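PDB 5T9X: glycoside Hydrolase from Bacteroides uniformis, which probably hydrolyses agarose-type galactans as a family 16 glycoside hydrolase of an agarose-degrading pathway in a human gut bacterium. Local coordinates for residues D117-I122 with L330-R335; D74-T79 with K90-Y95. All coordinates share one frame; numbering follows the deposited sequence.

How the contacts relate
From the N terminus, contact 2 comes first: the loop D74-T79, which follows strand 65-69, closes on K90-Y95 at strand 92-93 across only ten intervening residues. Contact 1 opens later and closes a far longer loop, joining D117-I122 to the late strand 329-341 over 207 residues. The two therefore follow in series, neither nested nor crossed, with centres about 9 Å apart. They meet where D74 N probably hydrogen-bonds to I334 O at 2.8 Å, and at one sodium ion that draws ligands from both, with E51 completing the site. Contact 1 lies within the antiparallel sheet, whereas contact 2 brings a loop against the edge strand 92-93 of the other sheet.

Contact 1 of 2, residues D117-I122 with L330-R335; sequences DGCLRI and LVDWIR. With NA (sodium ion), chain D.
L120 and V331 form the hydrogen-bonded pair of two antiparallel strands, with both backbone bonds made: L120 N donates to V331 O at 2.8 Å and V331 N to L120 O at 2.9 Å, the latter the straighter at 166°. The C-H at L330 CA also points to L120 O. Side-chain contacts fall on two faces. L120 and V331 meet CB to CB at 4.2 Å on the side where L120 also reaches I301 of the second sheet. On the other face R121 and L330 lie side by side. The R121 chain is bent at chi3 (55°), and a methyl of L330, CD2, lies over one face of the guanidinium, 3.7 Å from R121 NH1. These strands belong to one sheet of the beta-sandwich (jelly roll) expected of family 16 enzymes, and D332 and W333, both opposite Y167, make a classic beta bulge. Metal coordination takes over where pairing ends. G118 O and D332 O each lie 2.4 Å from the sodium ion. A chi1 of -175° sets the D332 carboxylate beside its own carbonyl, and OD1 and O of this residue together chelate the ion. D332 OD1 binds at 2.2 Å; E51, D75 and N77 supply the other ligands.

Contact 2 of 2, residues D74-T79 with K90-Y95; sequences DDFNYT and KKWTDY. With NA (sodium ion), chain D.
D74 meets W92 edge-on: W92 NE1 donates to D74 OD2 at 2.9 Å, meeting the anti lone pair of that oxygen, which lies in the indole plane with the carboxylate nearly coplanar with the ring. A chi1 of -156° carries the D74 carboxylate away from its backbone N, beside the carbonyl carbon, to where OD2 meets W92 NE1. D74 heads an Asx turn in the loop between strand 65-69 and strand 92-93, its OD1 accepting from F76 N at 2.8 Å, from above the carboxylate plane. A second Asx turn overlaps it, D75 OD1 accepting from N77 N. Y78 OH gives OD2 of D74 a second bond at 2.7 Å, from the syn side and 30° out of the carboxylate plane, so this oxygen is gripped by two donors while the other accepts from F76 N in the turn. Y78 presents its ring edge to D74, with D74 CG in the ring plane, and the Y78 side chain runs across that of W92 at about a right angle.

One face of the F76 ring packs against D74, whose CB sits 4.0 Å above the ring centre. The phenyl and indole planes differ by only 27°, yet they are slid apart and barely overlap: F76 CE1 approaches W92 NE1 at 3.5 Å, and F76 CZ approaches W92 CZ2. Beyond this pair, F76 and W92 both rest on I334 of strand 329-341. The same loop reaches the sodium ion through D75 O and N77 OD1. K91 runs extended past D74, its NZ hydrogen-bonded to S73 O and S71 O; a water 2.8 Å from K91 NZ also makes a weak bond to D74 OD1.

Contact 1 of 2, residues D117-I122 with L330-R335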
ATOM      1  N   ASP A 117       8.885  14.505  11.978  1.00 35.35           N
ATOM      2  CA  ASP A 117       9.571  15.185  10.876  1.00 38.86           C
ATOM      3  C   ASP A 117       8.700  15.265   9.586  1.00 35.44           C
ATOM      4  O   ASP A 117       9.189  15.189   8.462  1.00 36.99           O
ATOM      5  CB  ASP A 117      10.900  14.468  10.619  1.00 46.96           C
ATOM      6  CG  ASP A 117      11.976  15.394  10.097  1.00 58.55           C
ATOM      7  OD1 ASP A 117      12.624  16.070  10.932  1.00 70.42           O
ATOM      8  OD2 ASP A 117      12.191  15.425   8.859  1.00 65.96           O
ATOM      9  N   GLY A 118       7.395  15.405   9.769  1.00 33.32           N
ATOM     10  CA  GLY A 118       6.460  15.510   8.670  1.00 32.32           C
ATOM     11  C   GLY A 118       6.068  14.225   7.937  1.00 33.92           C
ATOM     12  O   GLY A 118       5.405  14.334   6.891  1.00 32.99           O
ATOM     13  N   CYS A 119       6.443  13.037   8.451  1.00 31.79           N
ATOM     14  CA  CYS A 119       6.062  11.771   7.836  1.00 32.18           C
ATOM     15  C   CYS A 119       5.520  10.728   8.794  1.00 29.41           C
ATOM     16  O   CYS A 119       5.949  10.636   9.933  1.00 27.87           O
ATOM     17  CB  CYS A 119       7.254  11.125   7.168  1.00 35.85           C
ATOM     18  SG  CYS A 119       7.926  12.142   5.874  1.00 47.00           S
ATOM     19  N   LEU A 120       4.610   9.911   8.275  1.00 26.23           N
ATOM     20  CA  LEU A 120       4.306   8.609   8.846  1.00 24.54           C
ATOM     21  C   LEU A 120       5.527   7.734   8.590  1.00 24.35           C
ATOM     22  O   LEU A 120       6.050   7.703   7.485  1.00 23.24           O
ATOM     23  CB  LEU A 120       3.090   8.015   8.160  1.00 23.19           C
ATOM     24  CG  LEU A 120       2.706   6.610   8.578  1.00 22.78           C
ATOM     25  CD1 LEU A 120       2.362   6.575  10.056  1.00 22.87           C
ATOM     26  CD2 LEU A 120       1.544   6.134   7.729  1.00 23.33           C
ATOM     27  N   ARG A 121       5.987   7.053   9.623  1.00 24.98           N
ATOM     28  CA  ARG A 121       7.202   6.265   9.554  1.00 27.49           C
ATOM     29  C   ARG A 121       6.888   4.851  10.042  1.00 26.38           C
ATOM     30  O   ARG A 121       6.325   4.679  11.131  1.00 24.31           O
ATOM     31  CB  ARG A 121       8.305   6.885  10.421  1.00 30.25           C
ATOM     32  CG  ARG A 121       8.580   8.380  10.189  1.00 33.95           C
ATOM     33  CD  ARG A 121       9.542   8.964  11.237  1.00 35.76           C
ATOM     34  NE  ARG A 121      10.764   8.166  11.243  1.00 39.86           N
ATOM     35  CZ  ARG A 121      11.834   8.368  10.467  1.00 42.90           C
ATOM     36  NH1 ARG A 121      11.917   9.428   9.628  1.00 38.20           N
ATOM     37  NH2 ARG A 121      12.847   7.492  10.550  1.00 41.58           N
ATOM     38  N   ILE A 122       7.229   3.855   9.224  1.00 26.29           N
ATOM     39  CA  ILE A 122       7.057   2.470   9.605  1.00 27.46           C
ATOM     40  C   ILE A 122       8.414   1.821   9.619  1.00 28.67           C
ATOM     41  O   ILE A 122       9.037   1.733   8.587  1.00 26.50           O
ATOM     42  CB  ILE A 122       6.146   1.743   8.618  1.00 27.69           C
ATOM     43  CG1 ILE A 122       4.813   2.455   8.564  1.00 26.91           C
ATOM     44  CG2 ILE A 122       5.945   0.270   9.022  1.00 28.19           C
ATOM     45  CD1 ILE A 122       3.811   1.748   7.696  1.00 28.44           C
ATOM     46  N   LEU A 330       8.343   5.647   4.498  1.00 21.44           N
ATOM     47  CA  LEU A 330       7.962   7.039   4.828  1.00 21.77           C
ATOM     48  C   LEU A 330       6.814   7.480   3.960  1.00 21.78           C
ATOM     49  O   LEU A 330       6.876   7.340   2.740  1.00 21.94           O
ATOM     50  CB  LEU A 330       9.107   8.013   4.557  1.00 22.15           C
ATOM     51  CG  LEU A 330      10.395   7.795   5.352  1.00 24.03           C
ATOM     52  CD1 LEU A 330      11.530   8.732   4.946  1.00 23.50           C
ATOM     53  CD2 LEU A 330      10.093   7.920   6.842  1.00 25.25           C
ATOM     54  N   VAL A 331       5.768   8.012   4.580  1.00 21.65           N
ATOM     55  CA  VAL A 331       4.680   8.617   3.852  1.00 21.98           C
ATOM     56  C   VAL A 331       4.519  10.015   4.387  1.00 22.14           C
ATOM     57  O   VAL A 331       4.206  10.220   5.570  1.00 22.53           O
ATOM     58  CB  VAL A 331       3.380   7.833   4.003  1.00 23.36           C
ATOM     59  CG1 VAL A 331       2.216   8.605   3.383  1.00 23.21           C
ATOM     60  CG2 VAL A 331       3.525   6.469   3.340  1.00 24.99           C
ATOM     61  N   ASP A 332       4.728  10.966   3.487  1.00 22.27           N
ATOM     62  CA  ASP A 332       4.750  12.391   3.796  1.00 21.91           C
ATOM     63  C   ASP A 332       3.332  12.865   3.921  1.00 20.20           C
ATOM     64  O   ASP A 332       3.013  13.669   4.786  1.00 19.39           O
ATOM     65  CB  ASP A 332       5.469  13.122   2.651  1.00 23.91           C
ATOM     66  CG  ASP A 332       5.670  14.618   2.892  1.00 25.61           C
ATOM     67  OD1 ASP A 332       5.309  15.182   3.970  1.00 26.68           O
ATOM     68  OD2 ASP A 332       6.180  15.241   1.934  1.00 28.46           O
ATOM     69  N   TRP A 333       2.491  12.401   3.018  1.00 19.27           N
ATOM     70  CA  TRP A 333       1.071  12.646   3.124  1.00 18.41           C
ATOM     71  C   TRP A 333       0.243  11.659   2.321  1.00 18.45           C
ATOM     72  O   TRP A 333       0.743  10.960   1.394  1.00 16.76           O
ATOM     73  CB  TRP A 333       0.720  14.077   2.679  1.00 17.81           C
ATOM     74  CG  TRP A 333       1.272  14.600   1.375  1.00 17.24           C
ATOM     75  CD1 TRP A 333       2.264  15.488   1.251  1.00 17.59           C
ATOM     76  CD2 TRP A 333       0.803  14.341   0.039  1.00 17.67           C
ATOM     77  NE1 TRP A 333       2.483  15.797  -0.064  1.00 18.52           N
ATOM     78  CE2 TRP A 333       1.595  15.104  -0.831  1.00 18.06           C
ATOM     79  CE3 TRP A 333      -0.196  13.526  -0.506  1.00 17.74           C
ATOM     80  CZ2 TRP A 333       1.428  15.087  -2.205  1.00 18.14           C
ATOM     81  CZ3 TRP A 333      -0.366  13.509  -1.877  1.00 17.83           C
ATOM     82  CH2 TRP A 333       0.443  14.284  -2.712  1.00 18.02           C
ATOM     83  N   ILE A 334      -1.041  11.662   2.660  1.00 19.35           N
ATOM     84  CA  ILE A 334      -2.043  10.907   1.935  1.00 20.98           C
ATOM     85  C   ILE A 334      -3.312  11.744   1.862  1.00 20.60           C
ATOM     86  O   ILE A 334      -3.810  12.208   2.887  1.00 19.83           O
ATOM     87  CB  ILE A 334      -2.272   9.512   2.563  1.00 22.73           C
ATOM     88  CG1 ILE A 334      -3.212   8.696   1.698  1.00 24.43           C
ATOM     89  CG2 ILE A 334      -2.822   9.591   3.988  1.00 22.77           C
ATOM     90  CD1 ILE A 334      -3.255   7.243   2.136  1.00 26.11           C
ATOM     91  N   ARG A 335      -3.810  11.945   0.640  1.00 20.51           N
ATOM     92  CA  ARG A 335      -4.951  12.814   0.392  1.00 19.96           C
ATOM     93  C   ARG A 335      -6.028  12.092  -0.381  1.00 18.97           C
ATOM     94  O   ARG A 335      -5.725  11.229  -1.180  1.00 18.50           O
ATOM     95  CB  ARG A 335      -4.494  14.074  -0.340  1.00 20.55           C
ATOM     96  CG  ARG A 335      -4.051  13.888  -1.769  1.00 22.03           C
ATOM     97  CD  ARG A 335      -3.574  15.210  -2.316  1.00 23.10           C
ATOM     98  NE  ARG A 335      -3.059  15.091  -3.675  1.00 24.68           N
ATOM     99  CZ  ARG A 335      -2.923  16.096  -4.542  1.00 26.88           C
ATOM    100  NH1 ARG A 335      -3.329  17.330  -4.236  1.00 29.43           N
ATOM    101  NH2 ARG A 335      -2.388  15.871  -5.751  1.00 27.76           N
TER
HETATM  102 NA    NA D 401       3.973  15.697   5.629  1.00 11.86          NA
HETATM  103  O   HOH W   1       8.264  15.739   5.287  1.00 42.93           O

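Contact 2 of 2, residues D74-T79 with K90-Y95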
ATOM      1  N   ASP A  74      -4.421  13.127   5.464  1.00 20.52           N
ATOM      2  CA  ASP A  74      -3.493  13.495   6.531  1.00 21.40           C
ATOM      3  C   ASP A  74      -2.164  13.917   5.947  1.00 22.44           C
ATOM      4  O   ASP A  74      -1.568  13.164   5.181  1.00 23.14           O
ATOM      5  CB  ASP A  74      -3.292  12.333   7.529  1.00 20.90           C
ATOM      6  CG  ASP A  74      -2.838  12.812   8.941  1.00 21.88           C
ATOM      7  OD1 ASP A  74      -2.267  13.927   9.071  1.00 21.30           O
ATOM      8  OD2 ASP A  74      -3.042  12.071   9.939  1.00 22.43           O
ATOM      9  N   ASP A  75      -1.704  15.112   6.320  1.00 23.91           N
ATOM     10  CA  ASP A  75      -0.359  15.573   5.974  1.00 26.22           C
ATOM     11  C   ASP A  75       0.738  15.141   6.977  1.00 26.25           C
ATOM     12  O   ASP A  75       1.942  15.395   6.761  1.00 27.01           O
ATOM     13  CB  ASP A  75      -0.344  17.090   5.735  1.00 28.92           C
ATOM     14  CG  ASP A  75      -0.615  17.923   6.994  1.00 30.62           C
ATOM     15  OD1 ASP A  75      -0.476  17.438   8.142  1.00 34.10           O
ATOM     16  OD2 ASP A  75      -0.938  19.115   6.821  1.00 34.35           O
ATOM     17  N   PHE A  76       0.325  14.511   8.070  1.00 26.22           N
ATOM     18  CA  PHE A  76       1.231  13.953   9.060  1.00 27.66           C
ATOM     19  C   PHE A  76       2.235  14.949   9.663  1.00 29.06           C
ATOM     20  O   PHE A  76       3.315  14.540  10.056  1.00 30.55           O
ATOM     21  CB  PHE A  76       1.974  12.756   8.467  1.00 26.39           C
ATOM     22  CG  PHE A  76       1.084  11.612   8.087  1.00 25.84           C
ATOM     23  CD1 PHE A  76       0.387  10.895   9.068  1.00 26.32           C
ATOM     24  CD2 PHE A  76       1.007  11.179   6.780  1.00 25.01           C
ATOM     25  CE1 PHE A  76      -0.401   9.809   8.728  1.00 24.98           C
ATOM     26  CE2 PHE A  76       0.213  10.095   6.440  1.00 24.49           C
ATOM     27  CZ  PHE A  76      -0.504   9.424   7.409  1.00 24.50           C
ATOM     28  N   ASN A  77       1.885  16.236   9.748  1.00 31.45           N
ATOM     29  CA  ASN A  77       2.796  17.259  10.302  1.00 34.61           C
ATOM     30  C   ASN A  77       2.463  17.488  11.785  1.00 34.67           C
ATOM     31  O   ASN A  77       1.869  18.499  12.178  1.00 40.48           O
ATOM     32  CB  ASN A  77       2.776  18.563   9.462  1.00 36.74           C
ATOM     33  CG  ASN A  77       3.288  18.359   8.002  1.00 39.63           C
ATOM     34  OD1 ASN A  77       3.986  17.380   7.666  1.00 38.63           O
ATOM     35  ND2 ASN A  77       2.942  19.303   7.127  1.00 40.66           N
ATOM     36  N   TYR A  78       2.808  16.481  12.577  1.00 31.86           N
ATOM     37  CA  TYR A  78       2.645  16.457  14.026  1.00 29.63           C
ATOM     38  C   TYR A  78       3.557  15.352  14.570  1.00 30.89           C
ATOM     39  O   TYR A  78       4.290  14.707  13.805  1.00 32.26           O
ATOM     40  CB  TYR A  78       1.177  16.211  14.419  1.00 29.21           C
ATOM     41  CG  TYR A  78       0.518  14.978  13.801  1.00 28.77           C
ATOM     42  CD1 TYR A  78       0.711  13.682  14.349  1.00 28.59           C
ATOM     43  CD2 TYR A  78      -0.324  15.104  12.698  1.00 26.47           C
ATOM     44  CE1 TYR A  78       0.094  12.557  13.781  1.00 28.44           C
ATOM     45  CE2 TYR A  78      -0.933  14.000  12.121  1.00 27.10           C
ATOM     46  CZ  TYR A  78      -0.730  12.723  12.651  1.00 27.79           C
ATOM     47  OH  TYR A  78      -1.363  11.642  12.064  1.00 24.72           O
ATOM     48  N   THR A  79       3.536  15.137  15.879  1.00 32.92           N
ATOM     49  CA  THR A  79       4.368  14.116  16.514  1.00 33.43           C
ATOM     50  C   THR A  79       3.493  13.050  17.107  1.00 32.08           C
ATOM     51  O   THR A  79       2.479  13.368  17.737  1.00 30.56           O
ATOM     52  CB  THR A  79       5.269  14.728  17.602  1.00 35.50           C
ATOM     53  OG1 THR A  79       6.366  15.351  16.948  1.00 34.33           O
ATOM     54  CG2 THR A  79       5.870  13.656  18.551  1.00 39.49           C
ATOM     55  N   LYS A  90      -6.718  10.474  15.936  1.00 36.20           N
ATOM     56  CA  LYS A  90      -7.937  11.084  15.402  1.00 38.71           C
ATOM     57  C   LYS A  90      -8.342  10.529  14.048  1.00 34.82           C
ATOM     58  O   LYS A  90      -9.501  10.711  13.644  1.00 35.05           O
ATOM     59  CB  LYS A  90      -7.797  12.599  15.278  1.00 45.81           C
ATOM     60  CG  LYS A  90      -7.618  13.335  16.595  1.00 53.51           C
ATOM     61  CD  LYS A  90      -7.041  14.721  16.345  1.00 60.67           C
ATOM     62  CE  LYS A  90      -6.979  15.533  17.628  1.00 67.06           C
ATOM     63  NZ  LYS A  90      -6.275  16.824  17.400  1.00 69.66           N
ATOM     64  N   LYS A  91      -7.397   9.906  13.330  1.00 29.83           N
ATOM     65  CA  LYS A  91      -7.665   9.376  11.986  1.00 28.62           C
ATOM     66  C   LYS A  91      -7.215   7.953  11.698  1.00 24.94           C
ATOM     67  O   LYS A  91      -7.564   7.419  10.657  1.00 23.10           O
ATOM     68  CB  LYS A  91      -7.044  10.317  10.940  1.00 29.32           C
ATOM     69  CG  LYS A  91      -7.686  11.684  10.939  1.00 30.26           C
ATOM     70  CD  LYS A  91      -6.868  12.673  10.147  1.00 31.41           C
ATOM     71  CE  LYS A  91      -7.503  14.044  10.217  1.00 29.91           C
ATOM     72  NZ  LYS A  91      -6.992  14.818   9.077  1.00 31.27           N
ATOM     73  N   TRP A  92      -6.444   7.355  12.595  1.00 23.40           N
ATOM     74  CA  TRP A  92      -5.702   6.136  12.300  1.00 23.11           C
ATOM     75  C   TRP A  92      -5.642   5.245  13.515  1.00 23.24           C
ATOM     76  O   TRP A  92      -5.727   5.736  14.629  1.00 27.00           O
ATOM     77  CB  TRP A  92      -4.274   6.473  11.877  1.00 22.90           C
ATOM     78  CG  TRP A  92      -4.154   7.438  10.734  1.00 23.62           C
ATOM     79  CD1 TRP A  92      -3.801   8.748  10.811  1.00 23.69           C
ATOM     80  CD2 TRP A  92      -4.376   7.170   9.346  1.00 24.50           C
ATOM     81  NE1 TRP A  92      -3.793   9.315   9.570  1.00 23.38           N
ATOM     82  CE2 TRP A  92      -4.129   8.367   8.646  1.00 24.87           C
ATOM     83  CE3 TRP A  92      -4.743   6.033   8.624  1.00 24.85           C
ATOM     84  CZ2 TRP A  92      -4.256   8.469   7.249  1.00 26.57           C
ATOM     85  CZ3 TRP A  92      -4.876   6.131   7.231  1.00 25.80           C
ATOM     86  CH2 TRP A  92      -4.625   7.342   6.560  1.00 26.09           C
ATOM     87  N   THR A  93      -5.539   3.937  13.306  1.00 23.11           N
ATOM     88  CA  THR A  93      -5.096   3.013  14.346  1.00 23.80           C
ATOM     89  C   THR A  93      -3.765   2.413  13.911  1.00 24.99           C
ATOM     90  O   THR A  93      -3.491   2.324  12.716  1.00 26.94           O
ATOM     91  CB  THR A  93      -6.092   1.871  14.579  1.00 24.97           C
ATOM     92  OG1 THR A  93      -6.158   1.033  13.417  1.00 26.66           O
ATOM     93  CG2 THR A  93      -7.470   2.408  14.939  1.00 24.42           C
ATOM     94  N   ASP A  94      -2.943   2.001  14.880  1.00 25.21           N
ATOM     95  CA  ASP A  94      -1.588   1.449  14.601  1.00 26.06           C
ATOM     96  C   ASP A  94      -1.552  -0.095  14.504  1.00 24.42           C
ATOM     97  O   ASP A  94      -0.589  -0.742  14.943  1.00 23.00           O
ATOM     98  CB  ASP A  94      -0.533   1.986  15.621  1.00 27.67           C
ATOM     99  CG  ASP A  94      -0.965   1.823  17.088  1.00 28.71           C
ATOM    100  OD1 ASP A  94      -2.045   1.236  17.333  1.00 29.34           O
ATOM    101  OD2 ASP A  94      -0.243   2.320  17.991  1.00 32.93           O
ATOM    102  N   TYR A  95      -2.598  -0.672  13.916  1.00 24.07           N
ATOM    103  CA  TYR A  95      -2.637  -2.099  13.614  1.00 25.23           C
ATOM    104  C   TYR A  95      -3.462  -2.319  12.359  1.00 25.42           C
ATOM    105  O   TYR A  95      -3.958  -1.372  11.780  1.00 27.17           O
ATOM    106  CB  TYR A  95      -3.201  -2.899  14.803  1.00 25.60           C
ATOM    107  CG  TYR A  95      -2.599  -4.278  14.942  1.00 27.05           C
ATOM    108  CD1 TYR A  95      -1.294  -4.447  15.368  1.00 28.73           C
ATOM    109  CD2 TYR A  95      -3.330  -5.422  14.623  1.00 29.63           C
ATOM    110  CE1 TYR A  95      -0.732  -5.720  15.483  1.00 29.91           C
ATOM    111  CE2 TYR A  95      -2.784  -6.696  14.742  1.00 29.24           C
ATOM    112  CZ  TYR A  95      -1.489  -6.843  15.183  1.00 29.63           C
ATOM    113  OH  TYR A  95      -0.934  -8.099  15.291  1.00 28.64           O
TER
HETATM  114 NA    NA D 401       3.973  15.697   5.629  1.00 11.86          NA
HETATM  115  O   HOH W   2      -4.477  15.491   9.995  1.00 32.27           O